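Local coordinates for tube-forming protein in Mycobacterial Envelpe, TiME (Mycolicibacterium smegmatis, PDB 7CU9), which probably forms a tube that spans the mycobacterial outer envelope and serves in protein secretion, its soluble part being a PknH-like extracellular domain, at residues I26-F32 with G68-A74; A50-L54 with L163-V167. One frame throughout, in Å; residues are numbered along the deposited sequence.

Both contacts reach the same large antiparallel sheet, but at different depths: the centre of contact 1 lies about 13 Å, that of contact 2 about 1 Å, from the centre of the chain. Contact 1 pairs strand 28-32, outermost in this chain's sheet, with its neighbour 63-72, and is only partly buried. Contact 2 is buried: the loop 50-54 sits on one face of strand 161-169, which is two strands further in than 63-72. The chemistry follows the place. In contact 1 main chain meets main chain in a ladder, with aromatic and aliphatic side chains and two waters supplementing it; in contact 2 side chains do the joining, through a salt bridge, a glutamine amide and an isoleucine. The two centres are about 14 Å apart.

Contact 1: I26-F32 with G68-A74; sequences IRWESEF and GATAQTA
Build two extended strands, 28-32 and 68-72, antiparallel at 165° with axes 4.5 Å apart. Backbone hydrogen bonds set the register in reciprocal pairs: Gln72 N to Trp28 O (2.9 Å) and Trp28 N to Gln72 O (3.2 Å); Ser30 N to Thr70 O (2.8 Å) and Thr70 N to Ser30 O (3.0 Å); Phe32 N to Gly68 O (3.0 Å) and Gly68 N to Phe32 O (2.9 Å). Glu29-Ala71 and Glu31-Ala69 are the non-hydrogen-bonded pairs, with CA atoms 4.0 and 4.1 Å apart. Past the ladder, Arg27 N bonds Thr73 O at 2.9 Å.

Among side chains, Phe32 (chi1 p) folds its ring over Gly68, whose CA makes a CH-pi contact 3.8 Å from the centroid; a CB there would clash. Trp28 (chi1 t) brings CE3 to 3.9 Å from Gln72 CG. Beyond the strand, Ile26 CG2 packs on Ala71 CB at 3.6 Å, under helix 15-22, while Glu29 bonds the backbone of Lys15.

One water joins Thr70 OG1 (2.8 Å) to Ser30 O (3.0 Å).

Arg27 and Trp28 together face Gln72, a classic beta bulge at the start of an edge strand in this antiparallel sheet.

Contact 2: A50-L54 with L163-V167; sequences ADIGL and LQAKV
Set the connection 50-54 over strand 163-167 so that Ile52 CA lies 6.2 Å from Gln164 CA; Gln164 and Lys166 both direct CB toward the loop. Lys166 is extended at chi1 and chi2 (t, t), bends at chi3 (p, 80°) and straightens at chi4 (t), placing NZ 2.9 Å from Asp51 OD1 in a salt bridge. Asp51 (chi1 t) starts away from the strand, yet its carboxylate swings back: OD1 also accepts Ile52 N at 2.8 Å, and OD2 pairs with Lys83. Gln164 (m, t, chi3 -65°) offers OE1 to Gly53 N at 2.9 Å; Gly53 takes a positive phi (69°), a conformation most easily reached without a side chain. A water links Gln164 NE2 (3.0 Å) to Asp51 O (2.8 Å), another Gln164 OE1 (2.8 Å) to Leu54 N (2.9 Å). Between these polar arms Ile52 (p, t) lowers CD1 to 4.0 Å from Lys166 CB. A short connection between helices 47-50 and 55-58 thus covers one face of an inner strand of the antiparallel sheet, while helix 174-185 packs on Ala165, whose CB points away from the loop.

Contact 1: I26-F32 with G68-A74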
ATOM      1  N   ILE B  26      -0.451 -10.399   4.575  1.00 16.43           N
ATOM      2  CA  ILE B  26       0.942 -10.799   4.922  1.00 16.52           C
ATOM      3  C   ILE B  26       0.841 -12.155   5.621  1.00 17.42           C
ATOM      4  O   ILE B  26       0.572 -12.167   6.834  1.00 17.61           O
ATOM      5  CB  ILE B  26       1.618  -9.733   5.812  1.00 15.77           C
ATOM      6  CG1 ILE B  26       1.596  -8.336   5.185  1.00 15.47           C
ATOM      7  CG2 ILE B  26       3.031 -10.156   6.178  1.00 15.73           C
ATOM      8  CD1 ILE B  26       2.519  -8.159   3.999  1.00 15.35           C
ATOM      9  N   ARG B  27       0.989 -13.247   4.869  1.00 18.89           N
ATOM     10  CA  ARG B  27       0.669 -14.614   5.353  1.00 21.28           C
ATOM     11  C   ARG B  27       1.945 -15.367   5.737  1.00 20.59           C
ATOM     12  O   ARG B  27       1.813 -16.449   6.332  1.00 21.29           O
ATOM     13  CB  ARG B  27      -0.129 -15.374   4.290  1.00 23.32           C
ATOM     14  CG  ARG B  27      -1.482 -14.749   3.987  1.00 26.72           C
ATOM     15  CD  ARG B  27      -2.349 -15.637   3.112  1.00 29.86           C
ATOM     16  NE  ARG B  27      -3.201 -14.840   2.237  1.00 32.68           N
ATOM     17  CZ  ARG B  27      -4.382 -14.322   2.573  1.00 35.22           C
ATOM     18  NH1 ARG B  27      -4.888 -14.516   3.781  1.00 36.95           N
ATOM     19  NH2 ARG B  27      -5.060 -13.609   1.688  1.00 36.29           N
ATOM     20  N   TRP B  28       3.127 -14.824   5.428  1.00 20.15           N
ATOM     21  CA  TRP B  28       4.428 -15.503   5.662  1.00 19.74           C
ATOM     22  C   TRP B  28       5.331 -14.618   6.520  1.00 19.78           C
ATOM     23  O   TRP B  28       5.386 -13.401   6.265  1.00 17.60           O
ATOM     24  CB  TRP B  28       5.110 -15.862   4.339  1.00 20.74           C
ATOM     25  CG  TRP B  28       6.378 -16.640   4.516  1.00 21.94           C
ATOM     26  CD1 TRP B  28       6.507 -17.997   4.583  1.00 23.06           C
ATOM     27  CD2 TRP B  28       7.705 -16.106   4.675  1.00 22.50           C
ATOM     28  NE1 TRP B  28       7.818 -18.345   4.756  1.00 23.59           N
ATOM     29  CE2 TRP B  28       8.579 -17.206   4.814  1.00 23.44           C
ATOM     30  CE3 TRP B  28       8.239 -14.812   4.697  1.00 22.45           C
ATOM     31  CZ2 TRP B  28       9.954 -17.046   4.982  1.00 23.37           C
ATOM     32  CZ3 TRP B  28       9.599 -14.657   4.860  1.00 22.90           C
ATOM     33  CH2 TRP B  28      10.442 -15.759   5.003  1.00 23.10           C
ATOM     34  N   GLU B  29       6.028 -15.214   7.488  1.00 19.25           N
ATOM     35  CA  GLU B  29       7.108 -14.497   8.210  1.00 19.66           C
ATOM     36  C   GLU B  29       8.155 -15.483   8.724  1.00 18.99           C
ATOM     37  O   GLU B  29       7.839 -16.673   8.935  1.00 18.26           O
ATOM     38  CB  GLU B  29       6.526 -13.603   9.305  1.00 21.35           C
ATOM     39  CG  GLU B  29       6.331 -14.253  10.656  1.00 23.63           C
ATOM     40  CD  GLU B  29       5.990 -13.217  11.717  1.00 24.58           C
ATOM     41  OE1 GLU B  29       4.863 -13.262  12.231  1.00 25.85           O
ATOM     42  OE2 GLU B  29       6.853 -12.345  12.003  1.00 26.92           O
ATOM     43  N   SER B  30       9.367 -14.968   8.897  1.00 18.34           N
ATOM     44  CA  SER B  30      10.538 -15.681   9.454  1.00 18.51           C
ATOM     45  C   SER B  30      11.216 -14.756  10.464  1.00 18.33           C
ATOM     46  O   SER B  30      11.668 -13.675  10.056  1.00 17.44           O
ATOM     47  CB  SER B  30      11.482 -16.096   8.365  1.00 19.90           C
ATOM     48  OG  SER B  30      12.601 -16.776   8.909  1.00 21.35           O
ATOM     49  N   GLU B  31      11.248 -15.157  11.733  1.00 18.00           N
ATOM     50  CA  GLU B  31      11.892 -14.384  12.824  1.00 18.91           C
ATOM     51  C   GLU B  31      13.377 -14.743  12.862  1.00 17.67           C
ATOM     52  O   GLU B  31      13.725 -15.874  12.476  1.00 19.07           O
ATOM     53  CB  GLU B  31      11.223 -14.688  14.164  1.00 20.70           C
ATOM     54  CG  GLU B  31       9.771 -14.254  14.229  1.00 23.50           C
ATOM     55  CD  GLU B  31       9.074 -14.576  15.540  1.00 26.30           C
ATOM     56  OE1 GLU B  31       9.738 -15.117  16.449  1.00 30.59           O
ATOM     57  OE2 GLU B  31       7.870 -14.283  15.650  1.00 29.71           O
ATOM     58  N   PHE B  32      14.229 -13.811  13.295  1.00 15.78           N
ATOM     59  CA  PHE B  32      15.675 -14.053  13.513  1.00 15.18           C
ATOM     60  C   PHE B  32      16.112 -13.375  14.817  1.00 15.07           C
ATOM     61  O   PHE B  32      15.475 -12.407  15.269  1.00 14.90           O
ATOM     62  CB  PHE B  32      16.495 -13.621  12.294  1.00 15.07           C
ATOM     63  CG  PHE B  32      16.264 -12.215  11.795  1.00 14.75           C
ATOM     64  CD1 PHE B  32      15.258 -11.938  10.883  1.00 14.43           C
ATOM     65  CD2 PHE B  32      17.096 -11.182  12.189  1.00 14.89           C
ATOM     66  CE1 PHE B  32      15.064 -10.649  10.413  1.00 14.57           C
ATOM     67  CE2 PHE B  32      16.898  -9.891  11.724  1.00 15.12           C
ATOM     68  CZ  PHE B  32      15.889  -9.629  10.827  1.00 14.70           C
ATOM     69  N   GLY B  68      14.533  -9.659  15.088  1.00 10.41           N
ATOM     70  CA  GLY B  68      13.959  -9.105  13.859  1.00 10.56           C
ATOM     71  C   GLY B  68      13.011 -10.083  13.221  1.00 10.79           C
ATOM     72  O   GLY B  68      12.839 -11.207  13.742  1.00 10.70           O
ATOM     73  N   ALA B  69      12.406  -9.672  12.121  1.00 10.88           N
ATOM     74  CA  ALA B  69      11.578 -10.568  11.295  1.00 11.43           C
ATOM     75  C   ALA B  69      11.557 -10.041   9.869  1.00 12.10           C
ATOM     76  O   ALA B  69      11.723  -8.825   9.657  1.00 11.97           O
ATOM     77  CB  ALA B  69      10.192 -10.680  11.869  1.00 11.70           C
ATOM     78  N   THR B  70      11.380 -10.961   8.928  1.00 12.28           N
ATOM     79  CA  THR B  70      11.010 -10.656   7.529  1.00 12.87           C
ATOM     80  C   THR B  70       9.614 -11.232   7.306  1.00 13.44           C
ATOM     81  O   THR B  70       9.378 -12.370   7.743  1.00 13.51           O
ATOM     82  CB  THR B  70      12.023 -11.235   6.541  1.00 13.36           C
ATOM     83  OG1 THR B  70      13.344 -10.918   6.981  1.00 13.51           O
ATOM     84  CG2 THR B  70      11.793 -10.719   5.138  1.00 13.55           C
ATOM     85  N   ALA B  71       8.716 -10.463   6.697  1.00 13.45           N
ATOM     86  CA  ALA B  71       7.329 -10.891   6.422  1.00 14.03           C
ATOM     87  C   ALA B  71       7.004 -10.569   4.963  1.00 15.00           C
ATOM     88  O   ALA B  71       7.555  -9.596   4.433  1.00 14.63           O
ATOM     89  CB  ALA B  71       6.379 -10.242   7.393  1.00 14.09           C
ATOM     90  N   GLN B  72       6.174 -11.401   4.334  1.00 15.39           N
ATOM     91  CA  GLN B  72       5.837 -11.297   2.892  1.00 16.49           C
ATOM     92  C   GLN B  72       4.361 -11.637   2.688  1.00 15.84           C
ATOM     93  O   GLN B  72       3.773 -12.319   3.547  1.00 14.93           O
ATOM     94  CB  GLN B  72       6.640 -12.295   2.057  1.00 18.31           C
ATOM     95  CG  GLN B  72       8.128 -12.021   1.993  1.00 20.53           C
ATOM     96  CD  GLN B  72       8.817 -12.991   1.067  1.00 21.02           C
ATOM     97  OE1 GLN B  72       8.201 -13.899   0.498  1.00 23.54           O
ATOM     98  NE2 GLN B  72      10.113 -12.811   0.910  1.00 22.20           N
ATOM     99  N   THR B  73       3.814 -11.219   1.550  1.00 15.53           N
ATOM    100  CA  THR B  73       2.474 -11.622   1.055  1.00 15.54           C
ATOM    101  C   THR B  73       2.265 -13.119   1.327  1.00 16.15           C
ATOM    102  O   THR B  73       1.266 -13.463   1.976  1.00 16.07           O
ATOM    103  CB  THR B  73       2.343 -11.274  -0.432  1.00 15.34           C
ATOM    104  OG1 THR B  73       2.569  -9.869  -0.563  1.00 14.95           O
ATOM    105  CG2 THR B  73       0.995 -11.646  -1.008  1.00 15.32           C
ATOM    106  N   ALA B  74       3.186 -13.956   0.849  1.00 17.49           N
ATOM    107  CA  ALA B  74       3.150 -15.432   0.991  1.00 18.96           C
ATOM    108  C   ALA B  74       4.547 -16.017   0.757  1.00 20.35           C
ATOM    109  O   ALA B  74       5.437 -15.269   0.347  1.00 20.96           O
ATOM    110  CB  ALA B  74       2.138 -16.011   0.028  1.00 19.00           C
TER
HETATM  111  O   HOH W   1      -1.173 -14.075   0.794  1.00 30.55           O
HETATM  112  O   HOH W   2      13.921 -13.359   8.110  1.00 26.70           O

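Contact 2: A50-L54 with L163-V167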
ATOM      1  N   ALA B  50      21.745  -1.186   1.820  1.00 10.86           N
ATOM      2  CA  ALA B  50      21.262  -2.284   0.948  1.00 11.16           C
ATOM      3  C   ALA B  50      20.291  -3.204   1.702  1.00 11.56           C
ATOM      4  O   ALA B  50      19.439  -3.835   1.060  1.00 11.70           O
ATOM      5  CB  ALA B  50      22.441  -3.042   0.383  1.00 11.14           C
ATOM      6  N   ASP B  51      20.403  -3.279   3.025  1.00 12.09           N
ATOM      7  CA  ASP B  51      19.435  -4.019   3.871  1.00 12.33           C
ATOM      8  C   ASP B  51      19.599  -3.529   5.307  1.00 11.73           C
ATOM      9  O   ASP B  51      20.477  -2.693   5.559  1.00 11.15           O
ATOM     10  CB  ASP B  51      19.636  -5.535   3.762  1.00 13.96           C
ATOM     11  CG  ASP B  51      18.408  -6.373   4.085  1.00 15.35           C
ATOM     12  OD1 ASP B  51      17.400  -5.810   4.562  1.00 16.24           O
ATOM     13  OD2 ASP B  51      18.464  -7.586   3.820  1.00 19.59           O
ATOM     14  N   ILE B  52      18.755  -4.035   6.195  1.00 10.93           N
ATOM     15  CA  ILE B  52      18.748  -3.699   7.647  1.00 10.55           C
ATOM     16  C   ILE B  52      19.089  -4.952   8.463  1.00 10.45           C
ATOM     17  O   ILE B  52      19.115  -6.066   7.903  1.00 10.52           O
ATOM     18  CB  ILE B  52      17.389  -3.091   8.044  1.00 10.33           C
ATOM     19  CG1 ILE B  52      16.228  -4.068   7.832  1.00 10.38           C
ATOM     20  CG2 ILE B  52      17.159  -1.789   7.286  1.00 10.46           C
ATOM     21  CD1 ILE B  52      14.951  -3.633   8.498  1.00 10.41           C
ATOM     22  N   GLY B  53      19.361  -4.763   9.754  1.00 10.60           N
ATOM     23  CA  GLY B  53      19.733  -5.849  10.681  1.00 10.66           C
ATOM     24  C   GLY B  53      21.106  -6.425  10.381  1.00 10.75           C
ATOM     25  O   GLY B  53      21.280  -7.641  10.582  1.00 10.90           O
ATOM     26  N   LEU B  54      22.062  -5.597   9.956  1.00 10.68           N
ATOM     27  CA  LEU B  54      23.392  -6.073   9.483  1.00 10.99           C
ATOM     28  C   LEU B  54      24.350  -6.278  10.651  1.00 11.01           C
ATOM     29  O   LEU B  54      24.393  -5.490  11.591  1.00 11.11           O
ATOM     30  CB  LEU B  54      23.978  -5.066   8.495  1.00 11.18           C
ATOM     31  CG  LEU B  54      23.113  -4.778   7.276  1.00 11.41           C
ATOM     32  CD1 LEU B  54      23.765  -3.703   6.425  1.00 11.68           C
ATOM     33  CD2 LEU B  54      22.852  -6.043   6.465  1.00 11.81           C
ATOM     34  N   LEU B 163      16.592   0.844  16.103  1.00  9.17           N
ATOM     35  CA  LEU B 163      15.587   0.056  15.358  1.00  9.75           C
ATOM     36  C   LEU B 163      15.644   0.429  13.881  1.00  9.18           C
ATOM     37  O   LEU B 163      16.008   1.570  13.525  1.00  9.12           O
ATOM     38  CB  LEU B 163      14.204   0.227  15.988  1.00 11.23           C
ATOM     39  CG  LEU B 163      13.543   1.590  15.835  1.00 12.27           C
ATOM     40  CD1 LEU B 163      12.757   1.673  14.536  1.00 13.10           C
ATOM     41  CD2 LEU B 163      12.620   1.887  17.012  1.00 13.36           C
ATOM     42  N   GLN B 164      15.334  -0.548  13.046  1.00  8.51           N
ATOM     43  CA  GLN B 164      15.278  -0.360  11.584  1.00  8.41           C
ATOM     44  C   GLN B 164      14.011  -1.036  11.086  1.00  8.48           C
ATOM     45  O   GLN B 164      13.635  -2.092  11.618  1.00  8.21           O
ATOM     46  CB  GLN B 164      16.520  -0.936  10.914  1.00  8.42           C
ATOM     47  CG  GLN B 164      17.810  -0.239  11.316  1.00  8.68           C
ATOM     48  CD  GLN B 164      18.948  -0.757  10.475  1.00  8.84           C
ATOM     49  OE1 GLN B 164      19.308  -1.928  10.558  1.00  9.27           O
ATOM     50  NE2 GLN B 164      19.493   0.100   9.626  1.00  8.99           N
ATOM     51  N   ALA B 165      13.380  -0.431  10.092  1.00  8.47           N
ATOM     52  CA  ALA B 165      12.235  -1.036   9.391  1.00  8.78           C
ATOM     53  C   ALA B 165      12.360  -0.729   7.906  1.00  9.01           C
ATOM     54  O   ALA B 165      12.922   0.314   7.539  1.00  8.71           O
ATOM     55  CB  ALA B 165      10.941  -0.537   9.966  1.00  8.95           C
ATOM     56  N   LYS B 166      11.856  -1.650   7.095  1.00  9.50           N
ATOM     57  CA  LYS B 166      11.919  -1.587   5.623  1.00 10.42           C
ATOM     58  C   LYS B 166      10.580  -2.092   5.097  1.00 10.07           C
ATOM     59  O   LYS B 166      10.157  -3.179   5.520  1.00  9.96           O
ATOM     60  CB  LYS B 166      13.096  -2.433   5.135  1.00 11.70           C
ATOM     61  CG  LYS B 166      13.231  -2.588   3.630  1.00 12.91           C
ATOM     62  CD  LYS B 166      14.341  -3.537   3.246  1.00 13.70           C
ATOM     63  CE  LYS B 166      13.935  -4.991   3.364  1.00 14.29           C
ATOM     64  NZ  LYS B 166      15.022  -5.906   2.949  1.00 15.61           N
ATOM     65  N   VAL B 167       9.933  -1.310   4.239  1.00 10.03           N
ATOM     66  CA  VAL B 167       8.686  -1.722   3.537  1.00 10.35           C
ATOM     67  C   VAL B 167       8.962  -1.653   2.038  1.00 10.74           C
ATOM     68  O   VAL B 167       9.288  -0.559   1.552  1.00 10.60           O
ATOM     69  CB  VAL B 167       7.483  -0.860   3.948  1.00 10.45           C
ATOM     70  CG1 VAL B 167       6.268  -1.182   3.093  1.00 10.73           C
ATOM     71  CG2 VAL B 167       7.160  -1.027   5.427  1.00 10.58           C
TER
HETATM   72  O   HOH W   3      21.357  -0.947   7.557  1.00  9.62           O
HETATM   73  O   HOH W   4      21.842  -2.666   9.741  1.00  9.52           O